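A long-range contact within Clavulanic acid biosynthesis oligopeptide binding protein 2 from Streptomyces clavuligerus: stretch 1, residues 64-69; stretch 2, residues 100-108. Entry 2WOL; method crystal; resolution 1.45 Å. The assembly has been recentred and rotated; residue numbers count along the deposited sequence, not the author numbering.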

# COMPACT_ATOMS: atom_id res chain seq x y z
N ASN A 64 2.07 2.81 18.04
CA ASN A 64 3.35 2.15 18.20
C ASN A 64 4.46 2.82 17.43
O ASN A 64 4.30 3.17 16.26
CB ASN A 64 3.26 0.68 17.81
CG ASN A 64 2.50 -0.15 18.83
OD1 ASN A 64 2.96 -0.34 19.96
ND2 ASN A 64 1.32 -0.63 18.44
N ARG A 65 5.59 3.01 18.10
CA ARG A 65 6.78 3.51 17.45
C ARG A 65 7.56 2.36 16.82
O ARG A 65 7.33 1.19 17.15
CB ARG A 65 7.65 4.28 18.45
CG ARG A 65 6.95 5.49 19.05
CD ARG A 65 7.84 6.19 20.06
NE ARG A 65 9.01 6.78 19.43
CZ ARG A 65 9.90 7.55 20.06
NH1 ARG A 65 9.75 7.82 21.35
NH2 ARG A 65 10.94 8.05 19.40
N THR A 66 8.47 2.70 15.92
CA THR A 66 9.27 1.72 15.20
C THR A 66 10.70 2.26 15.14
O THR A 66 10.94 3.41 15.50
CB THR A 66 8.72 1.49 13.77
OG1 THR A 66 8.39 2.76 13.18
CG2 THR A 66 7.45 0.64 13.81
N LEU A 67 11.66 1.44 14.70
CA LEU A 67 13.05 1.91 14.60
C LEU A 67 13.13 3.13 13.69
O LEU A 67 13.76 4.14 14.03
CB LEU A 67 13.98 0.80 14.10
CG LEU A 67 14.31 -0.32 15.09
CD1 LEU A 67 15.01 -1.45 14.37
CD2 LEU A 67 15.16 0.20 16.25
N MET A 68 12.48 3.01 12.53
CA MET A 68 12.40 4.07 11.53
C MET A 68 10.93 4.37 11.30
O MET A 68 10.08 3.51 11.51
CB MET A 68 13.03 3.62 10.22
CG MET A 68 14.47 3.14 10.34
SD MET A 68 15.60 4.49 10.75
CE MET A 68 15.52 5.47 9.25
N ALA A 69 10.62 5.60 10.89
CA ALA A 69 9.23 5.96 10.57
C ALA A 69 9.20 6.97 9.45
O ALA A 69 10.14 7.74 9.27
CB ALA A 69 8.53 6.52 11.81
N THR A 100 22.46 -2.25 11.00
CA THR A 100 22.62 -2.01 12.42
C THR A 100 21.85 -0.76 12.85
O THR A 100 21.90 0.28 12.18
CB THR A 100 24.12 -1.86 12.77
OG1 THR A 100 24.82 -3.04 12.36
CG2 THR A 100 24.33 -1.64 14.26
N TYR A 101 21.13 -0.87 13.96
CA TYR A 101 20.38 0.24 14.55
C TYR A 101 20.75 0.39 16.02
O TYR A 101 21.05 -0.59 16.71
CB TYR A 101 18.86 0.01 14.44
CG TYR A 101 18.36 -0.09 13.02
CD1 TYR A 101 18.39 -1.31 12.34
CD2 TYR A 101 17.84 1.02 12.35
CE1 TYR A 101 17.93 -1.42 11.04
CE2 TYR A 101 17.37 0.92 11.04
CZ TYR A 101 17.42 -0.30 10.39
OH TYR A 101 16.98 -0.44 9.10
N ARG A 102 20.71 1.64 16.48
CA ARG A 102 21.02 1.97 17.87
C ARG A 102 19.82 2.66 18.48
O ARG A 102 19.38 3.71 18.01
CB ARG A 102 22.28 2.85 17.93
CG ARG A 102 23.42 2.24 17.14
CD ARG A 102 24.73 3.01 17.17
NE ARG A 102 25.65 2.40 16.21
CZ ARG A 102 26.36 1.30 16.44
NH1 ARG A 102 26.29 0.67 17.61
NH2 ARG A 102 27.15 0.81 15.49
N LEU A 103 19.27 2.04 19.52
CA LEU A 103 18.01 2.49 20.12
C LEU A 103 18.21 3.62 21.11
O LEU A 103 19.20 3.66 21.85
CB LEU A 103 17.31 1.32 20.81
CG LEU A 103 16.52 0.32 19.96
CD1 LEU A 103 17.44 -0.64 19.22
CD2 LEU A 103 15.56 -0.45 20.86
N ARG A 104 17.25 4.54 21.13
CA ARG A 104 17.17 5.57 22.17
C ARG A 104 17.02 4.90 23.54
O ARG A 104 16.35 3.88 23.67
CB ARG A 104 16.00 6.52 21.92
CG ARG A 104 16.16 7.40 20.70
CD ARG A 104 14.85 8.09 20.38
NE ARG A 104 15.00 9.13 19.37
CZ ARG A 104 15.32 10.40 19.64
NH1 ARG A 104 15.52 10.79 20.89
NH2 ARG A 104 15.43 11.28 18.66
N ARG A 105 17.65 5.49 24.55
CA ARG A 105 17.68 4.91 25.90
C ARG A 105 16.51 5.40 26.74
O ARG A 105 15.97 6.49 26.52
CB ARG A 105 18.99 5.28 26.61
CG ARG A 105 20.21 5.45 25.71
CD ARG A 105 21.11 4.22 25.71
NE ARG A 105 22.38 4.50 25.03
CZ ARG A 105 23.40 3.65 24.96
NH1 ARG A 105 23.33 2.45 25.51
NH2 ARG A 105 24.51 4.01 24.32
N GLY A 106 16.11 4.58 27.71
CA GLY A 106 15.11 4.96 28.71
C GLY A 106 13.68 5.10 28.24
O GLY A 106 12.86 5.69 28.95
N LEU A 107 13.36 4.56 27.07
CA LEU A 107 12.00 4.64 26.54
C LEU A 107 11.12 3.55 27.14
O LEU A 107 11.61 2.50 27.54
CB LEU A 107 12.00 4.57 25.01
CG LEU A 107 12.85 5.59 24.25
CD1 LEU A 107 12.47 5.60 22.79
CD2 LEU A 107 12.73 6.99 24.83
N ARG A 108 9.82 3.82 27.21
CA ARG A 108 8.90 2.97 27.97
C ARG A 108 7.58 2.70 27.24
O ARG A 108 7.11 3.53 26.46
CB ARG A 108 8.60 3.61 29.33
CG ARG A 108 9.76 3.59 30.32
CD ARG A 108 9.44 4.40 31.57
NE ARG A 108 10.52 4.33 32.55
CZ ARG A 108 10.45 4.84 33.79
NH1 ARG A 108 9.36 5.45 34.21
NH2 ARG A 108 11.49 4.72 34.60

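The two stretches lie far apart in sequence, for no two touching residues are fewer than 33 positions apart, and they meet through side chains alone. No hydrogen bond crosses between them, so the backbones are not partners in a common ladder here. The CA atoms of Leu67 and Leu103 are 7.4 Å apart, and those of Arg65 and Leu107 10.5 Å, distances that leave room for side chains to fill the gap. Stretch 1 is loop until it enters a strand at Met68 and Ala69; stretch 2 leaves a strand after Arg102 and runs as loop from Leu103 through Gly106. Together they bury 286 Å², a modest area shared by a few well-placed residues.

Most of the contact is apolar, and Leu67 and Tyr101 contribute most to it. Both direct their CA-to-CB bonds toward the opposing stretch. Leu67, with chi1 in m and chi2 in t, meets both Tyr101 and Leu103: Leu67 CD1 rests 3.9 Å from CG of Tyr101, while Leu67 CD2 lies 3.8 Å from CD1 of Leu103. A branched leucine suits this position because its forked end can touch an aromatic residue and an aliphatic chain at once. The CA-to-CB bond of Leu103 points sideways, but the end of the side chain comes nearer and completes the pairing. These are van der Waals contacts, favoured because they keep hydrocarbon surface away from water.

The tyrosine ring adds aromatic chemistry to this packing. CD1 of Leu67 sits 4.1 Å from the centroid of the Tyr101 ring and only 22° off its normal, a CH-pi contact in which a weakly polarised methyl group lies over the electron-rich face. Met68 approaches differently. The CA-to-CB bond of Met68 points sideways; chi1 in m places Met68 CG 3.7 Å from Tyr101 CE2, and chi2, also m, sets the sulfur. Met68 SD lies 5.3 Å from the centroid of the Tyr101 ring and 82° off the normal, at the ring edge, where the polarisable sulfur can interact with the partly positive ring hydrogens. Tyrosine thus offers a broad apolar surface to stretch 1 while its hydroxyl is hydrogen-bonded elsewhere in the structure.

Farther along, the contact involves charged side chains. Arg65 reaches across so that its NH1 lies 3.8 Å from CD1 of Leu107, which is over one face of the guanidinium. That planar group forms its hydrogen bonds in its own plane, so its face can accept a methyl group at little cost; NE, NH1 and NH2 are all satisfied elsewhere. NH2 of Arg65 also comes within 4.0 Å of CD of Arg104 and 4.2 Å of its NE. The latter brings like charges close together and is not itself attractive, although CD of Arg104 gives Arg65 NH2 an aliphatic neighbour and Arg104 NE is hydrogen-bonded elsewhere in the structure.

Within stretch 1, Thr66 OG1 donates a very short hydrogen bond of 2.5 Å to Met68 O. It links the loop to the start of the strand, while Thr66 itself makes no contact with stretch 2.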